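Local structure of phosphatidylinositol transfer protein SFH5 (Saccharomyces cerevisiae, 6W32) at residues A[253-257]-A[267-271]; A[22-26]-A[68-72]; A[57-61]-A[289-293]; A[91-96]-A[207-213]; A[116-121]-A[133-137]. The protein transfers phosphatidylinositol between membranes, helps regulate plasma-membrane PtdIns(4,5)P2 and binds heme b, possibly with a role in responses to organic oxidants. All coordinates share one frame; numbering follows the deposited sequence.

Contact 1: residues A[253-257]-A[267-271]; sequences GSKLG and GYGGK
Tyr268 and Leu256 lie side by side, their side chains running the same way out of two adjoining turns. Leu256 sends CD2 to within 3.8 Å of Tyr268 CD1, and at the root of the pair Leu256 CB is 3.9 Å from Tyr268 CB. The leucine reaches this place because its CG stands opposite the backbone N (chi1 -165°), which carries the branch along the tyrosine. Leu256 also packs on Tyr220 and Val222 of strand 216-222, which ties the pair to the sheet. The phenol runs on beyond the contact, where Tyr268 OH is hydrogen-bonded to Asp184.

Ser254 takes part mainly through its backbone. Its CA makes a CA-H...O contact with Gly267 O at 3.1 Å, and its own carbonyl receives a similar contact, Ser254 O to Gly269 CA, at 3.2 Å. Gly269 has positive phi just past the end of helix 265-268, and without a side chain it lets that carbonyl come right up to its CA. Gly253 O accepts the 3-10 bond of Leu256 N and also faces Tyr268 CA, 3.5 Å away. At the far end Gly257 lies against the chain too, its N 2.7 Å from Tyr268 O.

Glycine-rich turns thus fit backbone to backbone after the last strand of the CRAL-TRIO sheet. The tyrosine they hold is hydrogen-bonded to the residue between His183 and Tyr185, both heme-binding, consistent with a place in the second shell of the heme pocket.

Contact 2: residues A[22-26]-A[68-72]; sequences FDKLK and DRLTY
Phe22 of helix 16-36 points its ring at helix 64-77, where it meets Asp68, Thr71 and Tyr72 in a helix-helix crossing of the N-terminal helical region that accompanies the CRAL-TRIO fold in Sec14-like proteins. The local axes come within 10.6 Å at an angle of 119°, wide enough for side chains to fill the gap. Phe22 CE2 is the leading atom, 3.3 Å from Thr71 OG1, and the edge of the ring faces Asp68 O and Tyr72 N, two atoms already joined by a backbone bond of their own helix. One turn along, Leu25 and Thr71 run antiparallel past one another, Leu25 CD2 lying 3.9 Å from Thr71 CB.

Further out, Leu25 also packs on Tyr82, Ile85 and Val86 of helix 82-98, so a third helix backs the crossing. Met11, the first modelled residue, touches both Phe22 and Tyr72, and Tyr72 OH is hydrogen-bonded to Lys12 O. Beside Phe22 a salt bridge joins the same two helices. Lys26, nearly extended until its last bend, shares its ammonium between Glu64 and Asp68, and its NZ meets the syn lone pair of Asp68 OD1 at 2.5 Å.

Contact 3: residues A[57-61]-A[289-293]; sequences EVDKY and EYGLY
Tyr293 swings its ring out from helix 289-298 with CG opposite the backbone N (chi1 -175°), while Glu57 takes the same kind of first torsion and keeps its chain extended, so that the two side chains approach from opposite directions. Tyr61 turns the other way, with CG opposite its carbonyl carbon, and this lays its ring against the helix beside Tyr293.

The polar link is one bond: Tyr293 OH donates to Glu57 OE2 at 2.6 Å, meeting the oxygen nearly along its C-O axis. The carboxylate stands almost upright to the phenol, the two planes 83° apart, and both its oxygens lie near the plane of the ring at its edge.

Beside this bond Tyr61 packs on the helix. Its CE2 comes 3.4 Å from Tyr293 CD1, with ring centroids 5.6 Å apart and planes at 76°. The base of the same side chain covers the previous turn, Tyr61 CB lying 4.0 Å from Tyr290 CD2. Tyr290 is fixed at its far end, where its OH is hydrogen-bonded to Asp41 and Lys47.

The loop before helix 64-77 is thereby joined to the C-terminal helix by aromatic contact together with a single phenol-carboxylate bond. Glu57 is exposed and also touches a crystal neighbour, so its pose may owe something to the lattice; a neutral donor suits an acceptor that is probably ionised, and no salt bridge forms between the two segments.

Contact 4: residues A[91-96]-A[207-213]; sequences DILNWR and IFQKYYP
Trp95 and Tyr211 stack face to face: the five-membered ring of the indole covers the phenol with centroids 3.8 Å apart and planes only 13° from parallel. With CG opposite its backbone N (chi1 -177°), Trp95 reaches straight across to helix 195-211, and its CB also sits over the Tyr211 ring, 4.0 Å from the centroid. Lys210 CB covers the opposite face, so the phenol is a slab held between its own helix and the tryptophan.

The far end of the indole is a bump that enters the hollow between Ile207 and Tyr212. Trp95 CZ2 lies 3.6 Å from Ile207 CG2, and Trp95 CH2 meets the edge of the other ring at Tyr212 CE2, 3.8 Å away. A smaller knob, Ile92 CG1, sits 3.9 Å from Tyr211 CA, at the last turn of helix 195-211. Alongside, Arg96 lies across Tyr212, and both bind Glu163 of helix 151-166 rather than each other.

Three rings, Trp95, Tyr211 and Tyr212, thus form an aromatic cluster joining helix 82-98, in the N-terminal helical part, to a helix of the CRAL-TRIO fold whose Phe208 touches the heme.

Contact 5: residues A[116-121]-A[133-137]; sequences NVGILT and VTWNL
Ile119 and Trp135 form a hydrogen-bonded antiparallel pair at the middle of a beta hairpin whose strands, 118-122 and 132-136, run at 163° with axes 4.7 Å apart. Ile119 N gives a bond to Trp135 O at 2.9 Å, Ile119 O takes the return bond, and Thr121 with Val133 repeats the pattern. Beyond the strand end Leu137 N still reaches Val117 O, at 2.7 Å.

On the face of Ile119, Thr121, Val133 and Trp135 the indole leans across toward the next pair. Its CG lies opposite the carbonyl carbon (chi1 -52°), and Trp135 NE1 donates to Thr121 OG1 at 3.3 Å with an N-H...O angle of 162°. This diagonal bond, close to the indole plane, helps fix the ring's rotation, while Val133 CG1 lies over one face. Leu137 continues this side, its CD1 4.1 Å from Ile119 CG1, and its CB packs on Val117 CG1 at 3.7 Å. On the other face Leu120 CD1 rests 4.0 Å from Thr134 CG2.

The Trp135 face is covered by Leu277 of helix 277-280 and by Tyr268. The other looks to helix 151-166, where Thr134 and Asn136 touch heme-binding Arg158, the nearest atoms of the heme and the Asn136 side chain being about 4 Å apart. Strand 132-136 bonds on to parallel strand 179-184, making this hairpin one margin of the five-stranded CRAL-TRIO sheet.

From the N terminus, contact 2 opens first and closes at 68-72, bringing helix 64-77 back to helix 16-36. Contact 3 starts at 57-61, before that loop is shut, so the two cross; it ends near the C terminus at 289-293 and encloses contacts 4, 5 and 1. Contact 4 ties helix 82-98 to helix 195-211, bridging the N-terminal helices and the CRAL-TRIO fold, and the short hairpin of contact 5 lies within its span. Contact 1 follows after the last sheet strand. It meets contact 5 directly, Leu256 CD2 being 3.8 Å from Trp135 CZ3. Contact 1 lies opposite contacts 2, 3 and 4 across the chain's centre.

Contact 1: residues A[253-257]-A[267-271]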
# COMPACT_ATOMS: atom_id res chain seq x y z
N GLY A 253 -4.56 -13.41 -18.46
CA GLY A 253 -3.45 -13.17 -17.54
C GLY A 253 -2.06 -13.32 -18.13
O GLY A 253 -1.09 -12.78 -17.59
N SER A 254 -1.93 -14.06 -19.24
CA SER A 254 -0.61 -14.24 -19.84
C SER A 254 -0.11 -13.00 -20.55
O SER A 254 1.06 -12.96 -20.93
CB SER A 254 -0.65 -15.41 -20.80
OG SER A 254 -1.90 -15.46 -21.46
N LYS A 255 -0.95 -11.98 -20.71
CA LYS A 255 -0.47 -10.71 -21.24
C LYS A 255 0.24 -9.88 -20.19
O LYS A 255 0.73 -8.79 -20.53
CB LYS A 255 -1.62 -9.89 -21.83
CG LYS A 255 -2.48 -10.70 -22.78
CD LYS A 255 -3.06 -9.87 -23.91
CE LYS A 255 -3.65 -10.81 -24.94
NZ LYS A 255 -3.00 -12.15 -24.73
N LEU A 256 0.31 -10.34 -18.94
CA LEU A 256 0.77 -9.46 -17.88
C LEU A 256 2.21 -9.04 -18.10
O LEU A 256 2.60 -7.94 -17.70
CB LEU A 256 0.59 -10.11 -16.52
CG LEU A 256 0.69 -9.13 -15.35
CD1 LEU A 256 -0.32 -8.03 -15.54
CD2 LEU A 256 0.54 -9.81 -13.97
N GLY A 257 3.01 -9.89 -18.74
CA GLY A 257 4.40 -9.54 -18.97
C GLY A 257 4.59 -8.35 -19.90
O GLY A 257 5.63 -7.68 -19.84
N GLY A 267 1.94 -18.33 -16.27
CA GLY A 267 0.81 -17.49 -15.91
C GLY A 267 0.92 -16.06 -16.43
O GLY A 267 0.06 -15.59 -17.18
N TYR A 268 2.00 -15.42 -16.15
CA TYR A 268 1.97 -14.03 -16.39
C TYR A 268 2.75 -13.60 -17.62
O TYR A 268 3.06 -12.45 -17.77
CB TYR A 268 2.30 -13.34 -15.09
CG TYR A 268 1.40 -13.84 -13.99
CD1 TYR A 268 0.07 -13.54 -13.99
CD2 TYR A 268 1.87 -14.60 -12.96
CE1 TYR A 268 -0.76 -13.98 -13.01
CE2 TYR A 268 1.04 -15.04 -11.97
CZ TYR A 268 -0.27 -14.71 -12.01
OH TYR A 268 -1.13 -15.12 -11.06
N GLY A 269 3.05 -14.53 -18.51
CA GLY A 269 3.74 -14.17 -19.73
C GLY A 269 5.06 -13.45 -19.57
O GLY A 269 5.63 -13.00 -20.57
N GLY A 270 5.58 -13.31 -18.37
CA GLY A 270 6.77 -12.49 -18.16
C GLY A 270 8.06 -13.03 -18.75
O GLY A 270 8.02 -13.92 -19.60
N LYS A 271 9.21 -12.51 -18.31
CA LYS A 271 10.49 -12.91 -18.87
C LYS A 271 11.26 -13.90 -18.02
O LYS A 271 12.11 -14.62 -18.56
CB LYS A 271 11.39 -11.68 -19.11
CG LYS A 271 11.02 -10.85 -20.31
CD LYS A 271 11.87 -9.60 -20.42
CE LYS A 271 12.37 -9.45 -21.83
NZ LYS A 271 11.56 -10.33 -22.77

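Contact 2: residues A[22-26]-A[68-72]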
# COMPACT_ATOMS: atom_id res chain seq x y z
N PHE A 22 4.76 23.80 1.15
CA PHE A 22 5.68 22.78 1.64
C PHE A 22 6.51 23.35 2.78
O PHE A 22 6.60 22.75 3.86
CB PHE A 22 6.54 22.28 0.51
CG PHE A 22 7.55 21.30 0.92
CD1 PHE A 22 8.82 21.72 1.25
CD2 PHE A 22 7.25 19.97 0.91
CE1 PHE A 22 9.77 20.81 1.60
CE2 PHE A 22 8.20 19.05 1.25
CZ PHE A 22 9.46 19.48 1.61
N ASP A 23 7.09 24.53 2.57
CA ASP A 23 7.94 25.12 3.60
C ASP A 23 7.17 25.32 4.91
O ASP A 23 7.71 25.06 5.98
CB ASP A 23 8.53 26.45 3.11
CG ASP A 23 9.53 26.26 1.96
OD1 ASP A 23 9.83 25.09 1.57
OD2 ASP A 23 10.02 27.28 1.41
N LYS A 24 5.92 25.76 4.83
CA LYS A 24 5.13 25.93 6.05
C LYS A 24 4.87 24.59 6.72
O LYS A 24 5.22 24.40 7.89
CB LYS A 24 3.82 26.63 5.72
CG LYS A 24 2.96 27.06 6.87
CD LYS A 24 1.59 27.43 6.33
CE LYS A 24 0.78 28.35 7.22
NZ LYS A 24 -0.52 28.72 6.53
N LEU A 25 4.32 23.64 5.97
CA LEU A 25 4.01 22.32 6.54
C LEU A 25 5.22 21.65 7.19
O LEU A 25 5.09 21.01 8.22
CB LEU A 25 3.46 21.39 5.47
CG LEU A 25 2.87 20.20 6.20
CD1 LEU A 25 1.52 20.03 5.65
CD2 LEU A 25 3.70 18.98 5.97
N LYS A 26 6.38 21.72 6.56
CA LYS A 26 7.57 21.09 7.13
C LYS A 26 7.87 21.64 8.52
O LYS A 26 8.27 20.91 9.43
CB LYS A 26 8.76 21.27 6.18
CG LYS A 26 10.09 20.79 6.72
CD LYS A 26 11.13 20.52 5.63
CE LYS A 26 12.53 20.72 6.20
NZ LYS A 26 13.51 19.74 5.69
N ASP A 68 11.32 14.54 4.16
CA ASP A 68 10.87 15.58 3.23
C ASP A 68 10.13 15.00 2.01
O ASP A 68 9.11 15.55 1.59
CB ASP A 68 12.06 16.44 2.81
CG ASP A 68 12.51 17.38 3.94
OD1 ASP A 68 13.47 18.15 3.70
OD2 ASP A 68 11.90 17.33 5.05
N ARG A 69 10.61 13.89 1.44
CA ARG A 69 9.88 13.33 0.32
C ARG A 69 8.50 12.87 0.74
O ARG A 69 7.54 12.96 -0.03
CB ARG A 69 10.63 12.17 -0.34
CG ARG A 69 12.10 12.40 -0.56
CD ARG A 69 12.40 13.42 -1.63
NE ARG A 69 12.27 12.86 -2.98
CZ ARG A 69 11.45 13.36 -3.91
NH1 ARG A 69 11.38 12.79 -5.13
NH2 ARG A 69 10.70 14.43 -3.62
N LEU A 70 8.36 12.36 1.96
CA LEU A 70 7.05 11.90 2.37
C LEU A 70 6.08 13.06 2.59
O LEU A 70 4.89 12.96 2.24
CB LEU A 70 7.15 11.01 3.60
CG LEU A 70 7.82 9.65 3.36
CD1 LEU A 70 8.00 8.97 4.66
CD2 LEU A 70 6.98 8.79 2.46
N THR A 71 6.54 14.20 3.12
CA THR A 71 5.56 15.27 3.23
C THR A 71 5.26 15.89 1.86
O THR A 71 4.12 16.31 1.63
CB THR A 71 5.98 16.33 4.28
OG1 THR A 71 6.79 17.33 3.69
CG2 THR A 71 6.76 15.72 5.37
N TYR A 72 6.23 15.90 0.94
CA TYR A 72 5.94 16.23 -0.47
C TYR A 72 4.82 15.35 -1.01
O TYR A 72 3.80 15.84 -1.54
CB TYR A 72 7.18 16.07 -1.35
CG TYR A 72 6.92 16.49 -2.80
CD1 TYR A 72 7.10 17.83 -3.19
CD2 TYR A 72 6.48 15.59 -3.75
CE1 TYR A 72 6.85 18.24 -4.46
CE2 TYR A 72 6.22 16.00 -5.04
CZ TYR A 72 6.41 17.33 -5.39
OH TYR A 72 6.16 17.75 -6.68

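Contact 3: residues A[57-61]-A[289-293]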
# COMPACT_ATOMS: atom_id res chain seq x y z
N GLU A 57 17.92 10.89 20.59
CA GLU A 57 18.17 9.65 19.86
C GLU A 57 17.93 9.92 18.37
O GLU A 57 18.40 9.19 17.50
CB GLU A 57 17.18 8.59 20.34
CG GLU A 57 17.59 7.14 20.09
CD GLU A 57 16.85 6.16 20.98
OE1 GLU A 57 17.46 5.18 21.43
OE2 GLU A 57 15.64 6.39 21.24
N VAL A 58 17.23 11.00 18.09
CA VAL A 58 16.90 11.42 16.76
C VAL A 58 18.20 11.72 16.02
O VAL A 58 18.19 11.98 14.83
CB VAL A 58 16.02 12.66 16.80
CG1 VAL A 58 14.85 12.42 17.71
CG2 VAL A 58 16.79 13.83 17.33
N ASP A 59 19.32 11.72 16.72
CA ASP A 59 20.61 11.78 16.07
C ASP A 59 20.67 10.60 15.13
O ASP A 59 21.30 10.64 14.10
CB ASP A 59 21.73 11.62 17.09
CG ASP A 59 21.85 12.80 18.02
OD1 ASP A 59 21.77 13.95 17.55
OD2 ASP A 59 22.07 12.58 19.22
N LYS A 60 20.02 9.53 15.52
CA LYS A 60 20.23 8.19 14.97
C LYS A 60 19.18 7.75 13.96
O LYS A 60 19.52 7.04 13.00
CB LYS A 60 20.29 7.15 16.11
CG LYS A 60 21.35 7.40 17.18
CD LYS A 60 22.77 7.56 16.61
CE LYS A 60 23.73 6.55 17.22
NZ LYS A 60 23.41 5.16 16.79
N TYR A 61 17.92 8.10 14.15
CA TYR A 61 16.82 7.48 13.42
C TYR A 61 15.97 8.50 12.66
O TYR A 61 14.75 8.34 12.56
CB TYR A 61 15.91 6.69 14.37
CG TYR A 61 16.48 5.38 14.89
CD1 TYR A 61 17.83 5.06 14.73
CD2 TYR A 61 15.66 4.45 15.55
CE1 TYR A 61 18.36 3.86 15.22
CE2 TYR A 61 16.17 3.24 16.03
CZ TYR A 61 17.53 2.95 15.86
OH TYR A 61 18.08 1.76 16.32
N GLU A 289 14.00 0.29 10.10
CA GLU A 289 14.73 0.54 11.33
C GLU A 289 13.84 1.22 12.35
O GLU A 289 13.67 0.72 13.47
CB GLU A 289 15.96 1.39 11.04
CG GLU A 289 17.24 0.64 11.28
CD GLU A 289 18.43 1.32 10.65
OE1 GLU A 289 18.34 2.56 10.44
OE2 GLU A 289 19.43 0.62 10.37
N TYR A 290 13.24 2.35 11.98
CA TYR A 290 12.34 3.02 12.90
C TYR A 290 11.11 2.17 13.18
O TYR A 290 10.56 2.20 14.29
CB TYR A 290 11.90 4.35 12.32
CG TYR A 290 11.29 5.26 13.34
CD1 TYR A 290 9.97 5.61 13.25
CD2 TYR A 290 12.05 5.78 14.38
CE1 TYR A 290 9.41 6.46 14.16
CE2 TYR A 290 11.51 6.64 15.30
CZ TYR A 290 10.18 6.98 15.19
OH TYR A 290 9.58 7.83 16.09
N GLY A 291 10.65 1.43 12.16
CA GLY A 291 9.52 0.56 12.36
C GLY A 291 9.72 -0.39 13.52
O GLY A 291 8.81 -0.64 14.30
N LEU A 292 10.93 -0.93 13.65
CA LEU A 292 11.21 -1.92 14.68
C LEU A 292 11.20 -1.27 16.06
O LEU A 292 10.58 -1.78 17.00
CB LEU A 292 12.56 -2.58 14.38
CG LEU A 292 13.02 -3.60 15.42
CD1 LEU A 292 11.93 -4.64 15.61
CD2 LEU A 292 14.33 -4.23 15.02
N TYR A 293 11.91 -0.15 16.19
CA TYR A 293 11.86 0.68 17.38
C TYR A 293 10.43 0.91 17.86
O TYR A 293 10.09 0.59 18.99
CB TYR A 293 12.57 2.00 17.02
CG TYR A 293 12.74 2.98 18.14
CD1 TYR A 293 14.00 3.23 18.69
CD2 TYR A 293 11.65 3.70 18.62
CE1 TYR A 293 14.15 4.15 19.72
CE2 TYR A 293 11.80 4.62 19.63
CZ TYR A 293 13.04 4.84 20.18
OH TYR A 293 13.14 5.77 21.19

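Contact 4: residues A[91-96]-A[207-213]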
# COMPACT_ATOMS: atom_id res chain seq x y z
N ASP A 91 -5.29 12.70 10.38
CA ASP A 91 -6.09 11.48 10.29
C ASP A 91 -5.23 10.26 10.00
O ASP A 91 -5.50 9.16 10.52
CB ASP A 91 -7.18 11.65 9.26
CG ASP A 91 -8.06 12.81 9.59
OD1 ASP A 91 -7.84 13.40 10.67
OD2 ASP A 91 -8.96 13.14 8.79
N ILE A 92 -4.16 10.43 9.22
CA ILE A 92 -3.27 9.30 8.95
C ILE A 92 -2.56 8.88 10.23
O ILE A 92 -2.69 7.74 10.68
CB ILE A 92 -2.26 9.64 7.85
CG1 ILE A 92 -2.93 9.57 6.48
CG2 ILE A 92 -1.15 8.64 7.89
CD1 ILE A 92 -2.33 10.51 5.44
N LEU A 93 -1.81 9.80 10.83
CA LEU A 93 -1.00 9.46 12.00
C LEU A 93 -1.85 8.92 13.15
O LEU A 93 -1.44 8.00 13.87
CB LEU A 93 -0.21 10.69 12.44
CG LEU A 93 0.97 11.03 11.55
CD1 LEU A 93 1.75 12.20 12.11
CD2 LEU A 93 1.87 9.81 11.36
N ASN A 94 -3.04 9.47 13.37
CA ASN A 94 -3.87 8.93 14.44
C ASN A 94 -4.26 7.49 14.12
O ASN A 94 -4.16 6.61 14.97
CB ASN A 94 -5.12 9.78 14.65
CG ASN A 94 -4.83 11.08 15.38
OD1 ASN A 94 -3.81 11.22 16.08
ND2 ASN A 94 -5.72 12.05 15.21
N TRP A 95 -4.73 7.25 12.90
CA TRP A 95 -5.07 5.90 12.48
C TRP A 95 -3.87 4.95 12.65
O TRP A 95 -4.03 3.79 13.08
CB TRP A 95 -5.57 5.95 11.03
CG TRP A 95 -6.01 4.65 10.46
CD1 TRP A 95 -7.28 4.12 10.47
CD2 TRP A 95 -5.20 3.73 9.74
NE1 TRP A 95 -7.29 2.90 9.82
CE2 TRP A 95 -6.03 2.64 9.36
CE3 TRP A 95 -3.85 3.72 9.37
CZ2 TRP A 95 -5.55 1.55 8.65
CZ3 TRP A 95 -3.38 2.64 8.67
CH2 TRP A 95 -4.22 1.56 8.30
N ARG A 96 -2.66 5.43 12.35
CA ARG A 96 -1.49 4.56 12.50
C ARG A 96 -1.30 4.15 13.95
O ARG A 96 -0.76 3.07 14.21
CB ARG A 96 -0.22 5.23 11.99
CG ARG A 96 -0.27 5.81 10.58
CD ARG A 96 0.05 4.79 9.54
NE ARG A 96 1.42 4.28 9.58
CZ ARG A 96 1.92 3.49 8.62
NH1 ARG A 96 1.15 3.17 7.59
NH2 ARG A 96 3.16 3.00 8.68
N ILE A 207 -9.54 2.39 3.23
CA ILE A 207 -8.32 2.63 3.98
C ILE A 207 -7.21 3.08 3.06
O ILE A 207 -6.59 4.12 3.30
CB ILE A 207 -7.96 1.38 4.78
CG1 ILE A 207 -8.89 1.30 5.98
CG2 ILE A 207 -6.49 1.40 5.13
CD1 ILE A 207 -8.91 -0.04 6.57
N PHE A 208 -6.98 2.33 1.99
CA PHE A 208 -6.04 2.74 0.93
C PHE A 208 -6.31 4.17 0.47
O PHE A 208 -5.39 4.99 0.42
CB PHE A 208 -6.12 1.78 -0.26
CG PHE A 208 -5.62 0.38 0.03
CD1 PHE A 208 -4.97 0.08 1.23
CD2 PHE A 208 -5.81 -0.63 -0.88
CE1 PHE A 208 -4.51 -1.21 1.48
CE2 PHE A 208 -5.37 -1.92 -0.63
CZ PHE A 208 -4.72 -2.22 0.54
N GLN A 209 -7.57 4.48 0.16
CA GLN A 209 -7.91 5.84 -0.26
C GLN A 209 -7.62 6.87 0.83
O GLN A 209 -6.98 7.90 0.57
CB GLN A 209 -9.37 5.90 -0.68
CG GLN A 209 -9.68 5.20 -1.99
CD GLN A 209 -8.88 5.72 -3.20
OE1 GLN A 209 -9.25 6.73 -3.82
NE2 GLN A 209 -7.77 5.04 -3.53
N LYS A 210 -8.07 6.63 2.07
CA LYS A 210 -7.98 7.66 3.10
C LYS A 210 -6.61 7.75 3.74
O LYS A 210 -6.22 8.84 4.19
CB LYS A 210 -9.03 7.44 4.19
CG LYS A 210 -10.50 7.48 3.72
CD LYS A 210 -11.51 7.35 4.91
CE LYS A 210 -12.14 5.93 5.05
NZ LYS A 210 -12.06 5.36 6.45
N TYR A 211 -5.86 6.64 3.79
CA TYR A 211 -4.62 6.59 4.55
C TYR A 211 -3.41 6.14 3.75
O TYR A 211 -2.30 6.20 4.25
CB TYR A 211 -4.75 5.65 5.76
CG TYR A 211 -5.97 5.92 6.59
CD1 TYR A 211 -6.12 7.11 7.27
CD2 TYR A 211 -7.00 5.00 6.67
CE1 TYR A 211 -7.25 7.38 8.02
CE2 TYR A 211 -8.16 5.26 7.40
CZ TYR A 211 -8.27 6.46 8.08
OH TYR A 211 -9.39 6.74 8.83
N TYR A 212 -3.58 5.72 2.55
CA TYR A 212 -2.34 5.43 1.86
C TYR A 212 -2.24 6.20 0.53
O TYR A 212 -1.81 5.59 -0.46
CB TYR A 212 -2.23 3.92 1.61
CG TYR A 212 -1.96 3.09 2.82
CD1 TYR A 212 -0.69 2.63 3.09
CD2 TYR A 212 -2.99 2.72 3.69
CE1 TYR A 212 -0.42 1.84 4.20
CE2 TYR A 212 -2.73 1.92 4.82
CZ TYR A 212 -1.44 1.48 5.05
OH TYR A 212 -1.15 0.68 6.13
N PRO A 213 -2.50 7.50 0.45
CA PRO A 213 -2.53 8.14 -0.85
C PRO A 213 -1.12 8.24 -1.42
O PRO A 213 -0.11 8.20 -0.71
CB PRO A 213 -3.08 9.50 -0.53
CG PRO A 213 -2.51 9.82 0.78
CD PRO A 213 -2.16 8.49 1.46

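Contact 5: residues A[116-121]-A[133-137]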
# COMPACT_ATOMS: atom_id res chain seq x y z
N ASN A 116 -1.34 -17.64 1.98
CA ASN A 116 -1.02 -18.30 0.73
C ASN A 116 -1.51 -17.55 -0.48
O ASN A 116 -1.09 -17.89 -1.60
CB ASN A 116 -1.63 -19.70 0.71
CG ASN A 116 -0.80 -20.71 1.46
OD1 ASN A 116 0.35 -20.44 1.86
ND2 ASN A 116 -1.37 -21.89 1.66
N VAL A 117 -2.40 -16.57 -0.33
CA VAL A 117 -2.86 -15.83 -1.50
C VAL A 117 -2.35 -14.41 -1.50
O VAL A 117 -2.83 -13.59 -2.29
CB VAL A 117 -4.38 -15.87 -1.66
CG1 VAL A 117 -4.79 -17.20 -2.19
CG2 VAL A 117 -5.04 -15.60 -0.35
N GLY A 118 -1.39 -14.10 -0.63
CA GLY A 118 -0.63 -12.86 -0.68
C GLY A 118 0.82 -13.12 -1.05
O GLY A 118 1.55 -13.78 -0.31
N ILE A 119 1.24 -12.62 -2.20
CA ILE A 119 2.59 -12.80 -2.73
C ILE A 119 3.22 -11.43 -2.89
O ILE A 119 2.57 -10.48 -3.34
CB ILE A 119 2.58 -13.54 -4.08
CG1 ILE A 119 2.04 -14.95 -3.92
CG2 ILE A 119 3.98 -13.59 -4.67
CD1 ILE A 119 2.54 -15.63 -2.68
N LEU A 120 4.50 -11.33 -2.53
CA LEU A 120 5.21 -10.06 -2.54
C LEU A 120 6.53 -10.26 -3.27
O LEU A 120 7.33 -11.12 -2.87
CB LEU A 120 5.43 -9.57 -1.11
CG LEU A 120 6.50 -8.50 -0.95
CD1 LEU A 120 6.14 -7.25 -1.76
CD2 LEU A 120 6.70 -8.16 0.51
N THR A 121 6.77 -9.49 -4.34
CA THR A 121 7.96 -9.67 -5.18
C THR A 121 8.65 -8.34 -5.47
O THR A 121 8.02 -7.29 -5.54
CB THR A 121 7.64 -10.32 -6.52
OG1 THR A 121 7.09 -9.33 -7.40
CG2 THR A 121 6.65 -11.44 -6.34
N VAL A 133 6.05 -5.06 -6.18
CA VAL A 133 4.71 -5.49 -6.56
C VAL A 133 4.14 -6.31 -5.42
O VAL A 133 4.86 -7.12 -4.82
CB VAL A 133 4.74 -6.32 -7.87
CG1 VAL A 133 3.35 -6.55 -8.40
CG2 VAL A 133 5.57 -5.64 -8.94
N THR A 134 2.84 -6.15 -5.13
CA THR A 134 2.16 -7.15 -4.31
C THR A 134 1.07 -7.82 -5.12
O THR A 134 0.52 -7.23 -6.06
CB THR A 134 1.54 -6.62 -3.00
OG1 THR A 134 0.32 -5.91 -3.28
CG2 THR A 134 2.46 -5.74 -2.26
N TRP A 135 0.73 -9.04 -4.74
CA TRP A 135 -0.15 -9.86 -5.54
C TRP A 135 -1.19 -10.50 -4.63
O TRP A 135 -0.83 -11.15 -3.65
CB TRP A 135 0.62 -10.95 -6.28
CG TRP A 135 1.82 -10.59 -7.12
CD1 TRP A 135 3.01 -10.03 -6.70
CD2 TRP A 135 1.97 -10.84 -8.52
NE1 TRP A 135 3.88 -9.91 -7.78
CE2 TRP A 135 3.25 -10.40 -8.90
CE3 TRP A 135 1.13 -11.40 -9.48
CZ2 TRP A 135 3.71 -10.50 -10.20
CZ3 TRP A 135 1.57 -11.50 -10.76
CH2 TRP A 135 2.86 -11.04 -11.13
N ASN A 136 -2.46 -10.38 -4.98
CA ASN A 136 -3.51 -11.06 -4.26
C ASN A 136 -4.11 -12.13 -5.17
O ASN A 136 -4.59 -11.82 -6.26
CB ASN A 136 -4.58 -10.09 -3.79
CG ASN A 136 -4.03 -9.04 -2.86
OD1 ASN A 136 -3.76 -7.91 -3.28
ND2 ASN A 136 -3.82 -9.42 -1.61
N LEU A 137 -4.04 -13.38 -4.74
CA LEU A 137 -4.55 -14.47 -5.56
C LEU A 137 -6.00 -14.73 -5.18
O LEU A 137 -6.39 -15.85 -4.82
CB LEU A 137 -3.68 -15.71 -5.41
CG LEU A 137 -2.24 -15.36 -5.70
CD1 LEU A 137 -1.34 -16.53 -5.50
CD2 LEU A 137 -2.14 -14.83 -7.11